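Local coordinates for putative acyl-[acyl-carrier-protein] desaturase DesA2 (Mycobacterium tuberculosis, PDB 1ZA0) that may act as an iron-dependent acyl-[acyl-carrier-protein] desaturase in mycobacterial fatty acid biosynthesis, with a metal site inside a ferritin-like helical bundle, at residues 155-160 with 259-264; 147-152 with 208-213; 116-119 with 123-126; 50-53 with 57-60. All coordinates share one frame; numbering follows the deposited sequence.

Contact 1: 155-160 with 259-264. With MN (manganese (II) ion), chain B.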
loop_
_atom_site.group_PDB
_atom_site.type_symbol
_atom_site.label_atom_id
_atom_site.label_comp_id
_atom_site.label_asym_id
_atom_site.label_seq_id
_atom_site.Cartn_x
_atom_site.Cartn_y
_atom_site.Cartn_z
ATOM N N MET A 155 10.377 -1.755 -3.261
ATOM C CA MET A 155 9.293 -0.840 -3.387
ATOM C C MET A 155 8.334 -1.193 -4.535
ATOM O O MET A 155 7.117 -1.037 -4.378
ATOM C CB MET A 155 9.790 0.572 -3.569
ATOM C CG MET A 155 10.452 1.169 -2.347
ATOM S SD MET A 155 9.438 1.117 -0.855
ATOM C CE MET A 155 8.075 2.225 -1.438
ATOM N N ALA A 156 8.850 -1.742 -5.637
ATOM C CA ALA A 156 7.967 -2.117 -6.713
ATOM C C ALA A 156 7.028 -3.238 -6.301
ATOM O O ALA A 156 5.806 -3.201 -6.606
ATOM C CB ALA A 156 8.805 -2.512 -7.997
ATOM N N PHE A 157 7.568 -4.238 -5.624
ATOM C CA PHE A 157 6.753 -5.336 -5.185
ATOM C C PHE A 157 5.758 -4.896 -4.092
ATOM O O PHE A 157 4.651 -5.380 -4.025
ATOM C CB PHE A 157 7.623 -6.432 -4.615
ATOM C CG PHE A 157 8.164 -7.358 -5.622
ATOM C CD1 PHE A 157 7.341 -8.274 -6.237
ATOM C CD2 PHE A 157 9.550 -7.368 -5.921
ATOM C CE1 PHE A 157 7.834 -9.165 -7.168
ATOM C CE2 PHE A 157 10.069 -8.292 -6.878
ATOM C CZ PHE A 157 9.205 -9.167 -7.504
ATOM N N TYR A 158 6.249 -4.076 -3.173
ATOM C CA TYR A 158 5.501 -3.660 -2.014
ATOM C C TYR A 158 4.312 -2.766 -2.447
ATOM O O TYR A 158 3.193 -2.974 -1.987
ATOM C CB TYR A 158 6.428 -2.924 -1.014
ATOM C CG TYR A 158 5.705 -2.409 0.232
ATOM C CD1 TYR A 158 5.445 -3.271 1.286
ATOM C CD2 TYR A 158 5.265 -1.098 0.328
ATOM C CE1 TYR A 158 4.781 -2.842 2.440
ATOM C CE2 TYR A 158 4.591 -0.652 1.493
ATOM C CZ TYR A 158 4.340 -1.546 2.530
ATOM O OH TYR A 158 3.691 -1.169 3.702
ATOM N N GLU A 159 4.537 -1.849 -3.380
ATOM C CA GLU A 159 3.459 -1.114 -3.985
ATOM C C GLU A 159 2.495 -1.980 -4.766
ATOM O O GLU A 159 1.304 -1.727 -4.748
ATOM C CB GLU A 159 3.958 0.051 -4.839
ATOM C CG GLU A 159 4.691 1.086 -4.021
ATOM C CD GLU A 159 3.669 1.920 -3.210
ATOM O OE1 GLU A 159 2.431 1.581 -3.264
ATOM O OE2 GLU A 159 4.040 2.909 -2.596
ATOM N N ARG A 160 2.976 -3.034 -5.409
ATOM C CA ARG A 160 2.051 -3.910 -6.099
ATOM C C ARG A 160 1.172 -4.665 -5.075
ATOM O O ARG A 160 0.016 -4.824 -5.301
ATOM C CB ARG A 160 2.795 -4.919 -6.974
ATOM C CG ARG A 160 1.831 -5.784 -7.845
ATOM C CD ARG A 160 2.557 -6.608 -8.905
ATOM N NE ARG A 160 1.665 -7.152 -9.916
ATOM C CZ ARG A 160 1.480 -6.713 -11.149
ATOM N NH1 ARG A 160 2.104 -5.652 -11.616
ATOM N NH2 ARG A 160 0.617 -7.364 -11.917
ATOM N N THR A 259 6.837 -11.432 -14.565
ATOM C CA THR A 259 6.359 -11.575 -15.920
ATOM C C THR A 259 6.278 -10.228 -16.619
ATOM O O THR A 259 6.744 -10.093 -17.760
ATOM C CB THR A 259 4.964 -12.337 -15.917
ATOM O OG1 THR A 259 5.123 -13.659 -15.352
ATOM C CG2 THR A 259 4.384 -12.549 -17.314
ATOM N N ALA A 260 5.728 -9.220 -15.928
ATOM C CA ALA A 260 5.557 -7.892 -16.472
ATOM C C ALA A 260 6.916 -7.205 -16.763
ATOM O O ALA A 260 6.956 -6.304 -17.580
ATOM C CB ALA A 260 4.717 -7.037 -15.525
ATOM N N TRP A 261 7.995 -7.586 -16.054
ATOM C CA TRP A 261 9.376 -7.171 -16.404
ATOM C C TRP A 261 10.002 -7.974 -17.551
ATOM O O TRP A 261 11.161 -7.767 -17.885
ATOM C CB TRP A 261 10.342 -7.223 -15.168
ATOM C CG TRP A 261 10.186 -5.996 -14.241
ATOM C CD1 TRP A 261 10.102 -4.695 -14.602
ATOM C CD2 TRP A 261 10.131 -6.032 -12.828
ATOM N NE1 TRP A 261 9.969 -3.892 -13.497
ATOM C CE2 TRP A 261 10.001 -4.705 -12.380
ATOM C CE3 TRP A 261 10.177 -7.063 -11.887
ATOM C CZ2 TRP A 261 9.857 -4.394 -11.055
ATOM C CZ3 TRP A 261 10.102 -6.769 -10.593
ATOM C CH2 TRP A 261 9.934 -5.427 -10.161
ATOM N N GLY A 262 9.291 -8.962 -18.075
ATOM C CA GLY A 262 9.768 -9.708 -19.216
ATOM C C GLY A 262 10.679 -10.823 -18.759
ATOM O O GLY A 262 11.424 -11.418 -19.548
ATOM N N LEU A 263 10.618 -11.132 -17.471
ATOM C CA LEU A 263 11.587 -12.065 -16.891
ATOM C C LEU A 263 11.040 -13.454 -16.608
ATOM O O LEU A 263 11.643 -14.175 -15.820
ATOM C CB LEU A 263 12.191 -11.477 -15.611
ATOM C CG LEU A 263 12.976 -10.185 -15.801
ATOM C CD1 LEU A 263 13.335 -9.563 -14.466
ATOM C CD2 LEU A 263 14.220 -10.379 -16.703
ATOM N N ALA A 264 9.878 -13.792 -17.175
ATOM C CA ALA A 264 9.163 -15.018 -16.789
ATOM C C ALA A 264 9.979 -16.293 -17.022
ATOM O O ALA A 264 9.860 -17.226 -16.246
ATOM C CB ALA A 264 7.773 -15.138 -17.487
HETATM MN MN MN B . 1.775 3.436 -2.122
HETATM O O HOH W 1 2.043 1.987 -0.530
#
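Ala156 and Trp261 are the closest backbone positions here, yet their CA atoms stand 11.0 Å apart, so side chains bridge the gap. Segment 155-160 belongs to helix 148-172 of the ferritin-like four-helix bundle. Segment 259-264 ends helix 247-260 in a Schellman motif, with Gly262 at positive phi and Gly262 N bonded to Thr259 O. CG of Trp261 lies anti to the carbonyl carbon (chi1 -79°), which turns the far edge of the indole toward Ala156 and Phe157. The edge of the six-membered ring does the touching. CZ2 of Trp261 rests 3.7 Å from CB of Ala156. CZ3 of Trp261 comes in obliquely beside CE2 and CZ of Phe157, 4.0 Å from each. The two rings form a T-shaped pair, with planes 82° apart. The indole nitrogen is buried but satisfied by the Ala197 carbonyl of helix 176-206. Ile215 of helix 208-221 also packs on both aromatic side chains. On the same helix as Ala156 and Phe157, Glu159 serves the metal site, completed by Glu107, Glu189, His192 and a water. Its carboxylate chelates the manganese through both oxygens, OE1 of Glu159 at 2.3 Å and OE2 of Glu159 at 2.4 Å.

Contact 2: 147-152 with 208-213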
loop_
_atom_site.group_PDB
_atom_site.type_symbol
_atom_site.label_atom_id
_atom_site.label_comp_id
_atom_site.label_asym_id
_atom_site.label_seq_id
_atom_site.Cartn_x
_atom_site.Cartn_y
_atom_site.Cartn_z
ATOM N N THR A 147 20.942 -2.129 -0.832
ATOM C CA THR A 147 21.451 -1.348 -1.966
ATOM C C THR A 147 20.346 -0.530 -2.574
ATOM O O THR A 147 19.131 -0.754 -2.280
ATOM C CB THR A 147 22.040 -2.235 -3.085
ATOM O OG1 THR A 147 21.064 -3.186 -3.535
ATOM C CG2 THR A 147 23.287 -3.128 -2.584
ATOM N N GLN A 148 20.754 0.419 -3.420
ATOM C CA GLN A 148 19.794 1.257 -4.144
ATOM C C GLN A 148 18.842 0.412 -5.024
ATOM O O GLN A 148 17.686 0.745 -5.131
ATOM C CB GLN A 148 20.473 2.321 -5.019
ATOM N N VAL A 149 19.346 -0.669 -5.604
ATOM C CA VAL A 149 18.616 -1.483 -6.572
ATOM C C VAL A 149 17.700 -2.384 -5.812
ATOM O O VAL A 149 16.555 -2.527 -6.174
ATOM C CB VAL A 149 19.562 -2.306 -7.518
ATOM C CG1 VAL A 149 18.817 -3.382 -8.313
ATOM C CG2 VAL A 149 20.277 -1.350 -8.457
ATOM N N GLU A 150 18.215 -2.983 -4.758
ATOM C CA GLU A 150 17.426 -3.737 -3.807
ATOM C C GLU A 150 16.223 -2.951 -3.258
ATOM O O GLU A 150 15.148 -3.521 -3.103
ATOM C CB GLU A 150 18.296 -4.225 -2.658
ATOM C CG GLU A 150 18.984 -5.548 -2.950
ATOM C CD GLU A 150 20.073 -5.931 -1.917
ATOM O OE1 GLU A 150 20.391 -5.135 -1.022
ATOM O OE2 GLU A 150 20.613 -7.036 -2.033
ATOM N N THR A 151 16.403 -1.658 -3.079
ATOM C CA THR A 151 15.413 -0.793 -2.502
ATOM C C THR A 151 14.310 -0.535 -3.549
ATOM O O THR A 151 13.108 -0.515 -3.194
ATOM C CB THR A 151 16.068 0.550 -2.023
ATOM O OG1 THR A 151 16.909 0.321 -0.871
ATOM C CG2 THR A 151 15.055 1.523 -1.500
ATOM N N LEU A 152 14.718 -0.291 -4.818
ATOM C CA LEU A 152 13.749 0.011 -5.854
ATOM C C LEU A 152 12.941 -1.228 -6.151
ATOM O O LEU A 152 11.751 -1.123 -6.398
ATOM C CB LEU A 152 14.393 0.592 -7.125
ATOM C CG LEU A 152 15.100 1.935 -6.989
ATOM C CD1 LEU A 152 16.001 2.264 -8.290
ATOM C CD2 LEU A 152 14.097 3.049 -6.719
ATOM N N ARG A 208 22.064 -5.307 -15.151
ATOM C CA ARG A 208 21.153 -6.459 -15.218
ATOM C C ARG A 208 21.239 -7.520 -14.121
ATOM O O ARG A 208 20.208 -7.914 -13.540
ATOM C CB ARG A 208 21.286 -7.139 -16.606
ATOM C CG ARG A 208 20.143 -7.970 -16.972
ATOM C CD ARG A 208 20.358 -8.789 -18.208
ATOM N NE ARG A 208 19.301 -9.781 -18.397
ATOM C CZ ARG A 208 18.081 -9.518 -18.833
ATOM N NH1 ARG A 208 17.742 -8.305 -19.170
ATOM N NH2 ARG A 208 17.196 -10.499 -18.941
ATOM N N ASP A 209 22.426 -8.066 -13.863
ATOM C CA ASP A 209 22.475 -9.254 -13.052
ATOM C C ASP A 209 22.260 -8.887 -11.593
ATOM O O ASP A 209 21.829 -9.717 -10.818
ATOM C CB ASP A 209 23.816 -10.010 -13.187
ATOM C CG ASP A 209 24.047 -10.576 -14.570
ATOM O OD1 ASP A 209 23.117 -11.171 -15.171
ATOM O OD2 ASP A 209 25.156 -10.469 -15.122
ATOM N N GLU A 210 22.624 -7.672 -11.239
ATOM C CA GLU A 210 22.348 -7.082 -9.935
ATOM C C GLU A 210 20.822 -7.037 -9.703
ATOM O O GLU A 210 20.331 -7.535 -8.685
ATOM C CB GLU A 210 22.929 -5.654 -9.895
ATOM C CG GLU A 210 23.234 -5.134 -8.503
ATOM C CD GLU A 210 23.506 -3.651 -8.486
ATOM O OE1 GLU A 210 23.284 -3.023 -7.418
ATOM O OE2 GLU A 210 23.912 -3.088 -9.551
ATOM N N THR A 211 20.108 -6.463 -10.682
ATOM C CA THR A 211 18.656 -6.290 -10.616
ATOM C C THR A 211 17.942 -7.637 -10.546
ATOM O O THR A 211 17.115 -7.862 -9.683
ATOM C CB THR A 211 18.198 -5.380 -11.759
ATOM O OG1 THR A 211 18.952 -4.148 -11.707
ATOM C CG2 THR A 211 16.739 -4.909 -11.553
ATOM N N ILE A 212 18.359 -8.586 -11.368
ATOM C CA ILE A 212 17.820 -9.925 -11.334
ATOM C C ILE A 212 18.023 -10.597 -9.974
ATOM O O ILE A 212 17.079 -11.225 -9.449
ATOM C CB ILE A 212 18.343 -10.804 -12.536
ATOM C CG1 ILE A 212 17.779 -10.250 -13.862
ATOM C CG2 ILE A 212 17.937 -12.264 -12.390
ATOM C CD1 ILE A 212 18.297 -10.912 -15.146
ATOM N N ALA A 213 19.221 -10.468 -9.417
ATOM C CA ALA A 213 19.509 -11.036 -8.113
ATOM C C ALA A 213 18.644 -10.406 -7.035
ATOM O O ALA A 213 18.211 -11.092 -6.164
ATOM C CB ALA A 213 21.005 -10.839 -7.746
HETATM O O HOH W 2 22.311 -4.689 -5.301
HETATM O O HOH W 3 22.518 -0.597 -6.187
#
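Val149 meets both Glu210 and Thr211 where the first turn of helix 148-172 packs against the start of helix 208-221. CB of Val149 lies 3.8 Å from OE1 of Glu210. CG1 of Val149, anti to the backbone N (chi1 167°), is 3.5 Å from OG1 of Thr211 and 3.7 Å from CA of Thr211. CG2 of Val149 lies 3.6 Å from OE1 of Glu210. Both polar groups have partners elsewhere: OG1 of Thr211 bonds to the Thr207 carbonyl, and OE2 of Glu210 to the Thr207 hydroxyl. Thr147 is the N-cap of helix 148-172. Its OG1 accepts from Glu150 N, while OE1 of Glu150 accepts from Thr147 N, 29° out of the carboxylate plane. This is a capping box. Two waters join the helix start to Glu210. One donates to OE1 of Glu210 at 2.9 Å and bonds to OG1 of Thr147 at 2.6 Å. The other donates to the same oxygen and accepts from Val149 N. No direct hydrogen bond crosses the contact. The Glu210 carboxylate is linked by water to the N-terminus of helix 148-172, where a negative charge would probably be favoured by the helix dipole.

Contact 3: 116-119 with 123-126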
loop_
_atom_site.group_PDB
_atom_site.type_symbol
_atom_site.label_atom_id
_atom_site.label_comp_id
_atom_site.label_asym_id
_atom_site.label_seq_id
_atom_site.Cartn_x
_atom_site.Cartn_y
_atom_site.Cartn_z
ATOM N N GLU A 116 -9.269 9.290 9.881
ATOM C CA GLU A 116 -10.410 10.183 10.028
ATOM C C GLU A 116 -11.748 9.499 9.743
ATOM O O GLU A 116 -12.726 9.671 10.508
ATOM C CB GLU A 116 -10.245 11.462 9.227
ATOM C CG GLU A 116 -9.149 12.319 9.846
ATOM C CD GLU A 116 -8.876 13.649 9.138
ATOM O OE1 GLU A 116 -9.582 13.978 8.171
ATOM O OE2 GLU A 116 -7.896 14.313 9.568
ATOM N N TYR A 117 -11.798 8.685 8.705
ATOM C CA TYR A 117 -12.999 7.932 8.440
ATOM C C TYR A 117 -13.290 7.088 9.679
ATOM O O TYR A 117 -14.419 7.039 10.186
ATOM C CB TYR A 117 -12.846 7.027 7.217
ATOM C CG TYR A 117 -14.073 6.194 6.950
ATOM C CD1 TYR A 117 -15.004 6.567 6.008
ATOM C CD2 TYR A 117 -14.251 4.993 7.609
ATOM C CE1 TYR A 117 -16.174 5.771 5.769
ATOM C CE2 TYR A 117 -15.357 4.216 7.422
ATOM C CZ TYR A 117 -16.340 4.618 6.519
ATOM O OH TYR A 117 -17.428 3.761 6.311
ATOM N N LEU A 118 -12.301 6.348 10.148
ATOM C CA LEU A 118 -12.527 5.366 11.181
ATOM C C LEU A 118 -12.979 5.934 12.556
ATOM O O LEU A 118 -13.806 5.295 13.268
ATOM C CB LEU A 118 -11.282 4.545 11.378
ATOM C CG LEU A 118 -10.968 3.512 10.279
ATOM C CD1 LEU A 118 -9.649 2.784 10.537
ATOM C CD2 LEU A 118 -12.135 2.547 10.127
ATOM N N VAL A 119 -12.392 7.071 12.925
ATOM C CA VAL A 119 -12.682 7.690 14.181
ATOM C C VAL A 119 -14.037 8.424 14.105
ATOM O O VAL A 119 -14.761 8.421 15.067
ATOM C CB VAL A 119 -11.541 8.606 14.700
ATOM C CG1 VAL A 119 -11.448 9.857 13.913
ATOM C CG2 VAL A 119 -11.793 8.937 16.223
ATOM N N GLU A 123 -16.099 2.911 13.639
ATOM C CA GLU A 123 -16.165 1.590 13.118
ATOM C C GLU A 123 -15.166 0.690 13.804
ATOM O O GLU A 123 -15.280 -0.505 13.673
ATOM C CB GLU A 123 -16.005 1.597 11.591
ATOM C CG GLU A 123 -17.271 2.050 10.852
ATOM C CD GLU A 123 -18.415 1.000 11.003
ATOM O OE1 GLU A 123 -18.144 -0.188 11.371
ATOM O OE2 GLU A 123 -19.575 1.391 10.863
ATOM N N VAL A 124 -14.154 1.266 14.456
ATOM C CA VAL A 124 -13.259 0.492 15.297
ATOM C C VAL A 124 -13.020 1.252 16.604
ATOM O O VAL A 124 -13.270 2.420 16.690
ATOM C CB VAL A 124 -11.902 0.171 14.591
ATOM C CG1 VAL A 124 -12.140 -0.601 13.300
ATOM C CG2 VAL A 124 -11.167 1.452 14.256
ATOM N N ASP A 125 -12.599 0.536 17.630
ATOM C CA ASP A 125 -12.229 1.136 18.902
ATOM C C ASP A 125 -11.020 2.034 18.697
ATOM O O ASP A 125 -9.919 1.531 18.442
ATOM C CB ASP A 125 -11.886 0.002 19.860
ATOM C CG ASP A 125 -11.578 0.480 21.283
ATOM O OD1 ASP A 125 -11.629 1.703 21.581
ATOM O OD2 ASP A 125 -11.294 -0.374 22.142
ATOM N N PRO A 126 -11.209 3.352 18.822
ATOM C CA PRO A 126 -10.128 4.297 18.514
ATOM C C PRO A 126 -9.012 4.274 19.561
ATOM O O PRO A 126 -7.843 4.713 19.250
ATOM C CB PRO A 126 -10.816 5.654 18.481
ATOM C CG PRO A 126 -12.050 5.484 19.365
ATOM C CD PRO A 126 -12.424 4.026 19.322
#
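Leu118 and Glu123 bring their CA atoms to 5.6 Å, and Val119 and Pro126 to 6.1 Å, as the chain leaves the end of helix 95-121 and folds back along its last turns. The backbone link is weak: Glu123 N donates to Leu118 O at 3.3 Å with an angle of 144°. The remaining contacts are side-chain packing. CD2 of Leu118 reaches CB of Glu123 at 4.2 Å, and CB of Leu118 lies equally far from CG2 of Val124. One residue further on, Val119 meets Pro126 at about a right angle. CG2 of Val119 does the touching, 4.1 Å from CB of Pro126. It stands anti to the backbone N, with CG1 between that N and the carbonyl carbon (chi1 72°). Tyr117 comes near Glu123 obliquely, its CE2 4.5 Å from CG of Glu123. The tyrosine hydroxyl bonds to Glu175, while its ring packs on helix 176-206. Glu123 turns its acid end away from the helix. Its OE1 accepts from Leu61 N and its OE2 from the Thr60 hydroxyl, both in the loop before helix 63-77. Val124 packs on helix 63-77 through Thr66 and Glu70. The contact thus joins the end of one helix to its exit loop. Its chemistry divides along Glu123: the aliphatic part lies against Leu118 and Tyr117, whereas the buried carboxylate is satisfied by the neighbouring loop.

Contact 4: 50-53 with 57-60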
loop_
_atom_site.group_PDB
_atom_site.type_symbol
_atom_site.label_atom_id
_atom_site.label_comp_id
_atom_site.label_asym_id
_atom_site.label_seq_id
_atom_site.Cartn_x
_atom_site.Cartn_y
_atom_site.Cartn_z
ATOM N N GLY A 50 -18.199 15.331 26.816
ATOM C CA GLY A 50 -19.590 15.258 27.134
ATOM C C GLY A 50 -20.442 14.368 26.267
ATOM O O GLY A 50 -21.642 14.493 26.365
ATOM N N GLY A 51 -19.860 13.505 25.410
ATOM C CA GLY A 51 -20.643 12.632 24.532
ATOM C C GLY A 51 -20.589 11.211 25.088
ATOM O O GLY A 51 -20.744 11.015 26.290
ATOM N N ARG A 52 -20.295 10.227 24.232
ATOM C CA ARG A 52 -20.072 8.854 24.690
ATOM C C ARG A 52 -18.844 8.185 24.096
ATOM O O ARG A 52 -18.403 8.481 22.960
ATOM C CB ARG A 52 -21.283 7.966 24.358
ATOM C CG ARG A 52 -21.599 7.839 22.901
ATOM C CD ARG A 52 -22.890 7.055 22.560
ATOM N NE ARG A 52 -23.076 7.027 21.107
ATOM C CZ ARG A 52 -23.735 6.096 20.421
ATOM N NH1 ARG A 52 -24.291 5.045 21.041
ATOM N NH2 ARG A 52 -23.811 6.204 19.099
ATOM N N ASP A 53 -18.298 7.249 24.873
ATOM C CA ASP A 53 -17.148 6.518 24.424
ATOM C C ASP A 53 -17.599 5.461 23.469
ATOM O O ASP A 53 -18.806 5.258 23.222
ATOM C CB ASP A 53 -16.371 5.905 25.570
ATOM C CG ASP A 53 -15.424 6.895 26.215
ATOM O OD1 ASP A 53 -15.110 7.966 25.630
ATOM O OD2 ASP A 53 -14.953 6.665 27.331
ATOM N N SER A 57 -21.508 -1.748 19.559
ATOM C CA SER A 57 -22.790 -1.390 18.942
ATOM C C SER A 57 -22.729 -0.268 17.926
ATOM O O SER A 57 -23.624 -0.107 17.087
ATOM C CB SER A 57 -23.814 -1.010 20.074
ATOM O OG SER A 57 -24.015 0.434 20.250
ATOM N N GLN A 58 -21.686 0.548 18.008
ATOM C CA GLN A 58 -21.464 1.649 17.083
ATOM C C GLN A 58 -20.843 1.220 15.731
ATOM O O GLN A 58 -20.916 1.994 14.772
ATOM C CB GLN A 58 -20.582 2.733 17.761
ATOM C CG GLN A 58 -21.258 3.288 19.050
ATOM C CD GLN A 58 -20.333 4.059 19.964
ATOM O OE1 GLN A 58 -19.226 4.449 19.551
ATOM N NE2 GLN A 58 -20.764 4.261 21.229
ATOM N N SER A 59 -20.240 0.027 15.668
ATOM C CA SER A 59 -19.622 -0.514 14.444
ATOM C C SER A 59 -20.633 -1.322 13.661
ATOM O O SER A 59 -21.263 -2.221 14.185
ATOM C CB SER A 59 -18.441 -1.430 14.793
ATOM N N THR A 60 -20.823 -1.002 12.398
ATOM C CA THR A 60 -21.707 -1.804 11.560
ATOM C C THR A 60 -21.015 -2.532 10.391
ATOM O O THR A 60 -21.593 -3.462 9.853
ATOM C CB THR A 60 -22.766 -0.936 11.066
ATOM O OG1 THR A 60 -22.197 0.213 10.426
ATOM C CG2 THR A 60 -23.526 -0.387 12.286
HETATM O O HOH W 4 -24.891 2.706 19.172
#
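Arg52 places CG between its backbone N and carbonyl carbon (chi1 61°) and then runs extended to NE, while Gln58 reaches back with CG anti to its carbonyl carbon. The two side chains approach from opposite directions. They meet in the surface loop that joins helix 9-27 to helix 63-77 of the ferritin-like, all-helical desaturase fold. Segment 57-60 begins at the end of a short 3-10 turn, and segment 50-53 has no regular structure. The backbones stay well apart, with the CA atoms of Asp53 and Gln58 at 9.8 Å. Gln58 spans the gap and carries the contact. Its NE2 lies over one face of the Arg52 guanidinium, offset toward the rim, 3.6 Å from CZ of Arg52. The amide and guanidinium planes are 39° apart, so the groups overlap without a flat stack. Outside partners hold the two flat groups in place. Arg52 NE forms a salt bridge with Glu44, and OE1 of Gln58 accepts from Arg122. Arg122 also donates to the Arg52 carbonyl, so one arginine ties both segments together. A water adds a second bridge, accepting from NH1 of Arg52 at 3.1 Å and bonding to OG of Ser57 at 2.7 Å. The contact joins two parts of one interhelical loop, away from the metal site. Across it runs one direct hydrogen bond: NE2 of Gln58 to O of Asp53, 3.0 Å long, with an N-H...O angle of 165°, in the carbonyl plane.

How the contacts relate
Contacts 1 and 3 are buried, contact 2 is partly buried and contact 4 lies on the surface. Contacts 1 and 2 share helix 148-172 and touch where Leu263 packs on Arg208. Contacts 3 and 4 lie on the opposite side of the chain's centre. They meet through Glu123, whose carboxylate lies against residues 58-60 of contact 4. The chemistry follows the place. Contact 1 is aromatic and apolar beside a metal ligand. Contact 2 combines a valine with waters and a capped helix start. Contact 3 is largely aliphatic with one weak backbone bond. Contact 4 relies on polar groups of a loop.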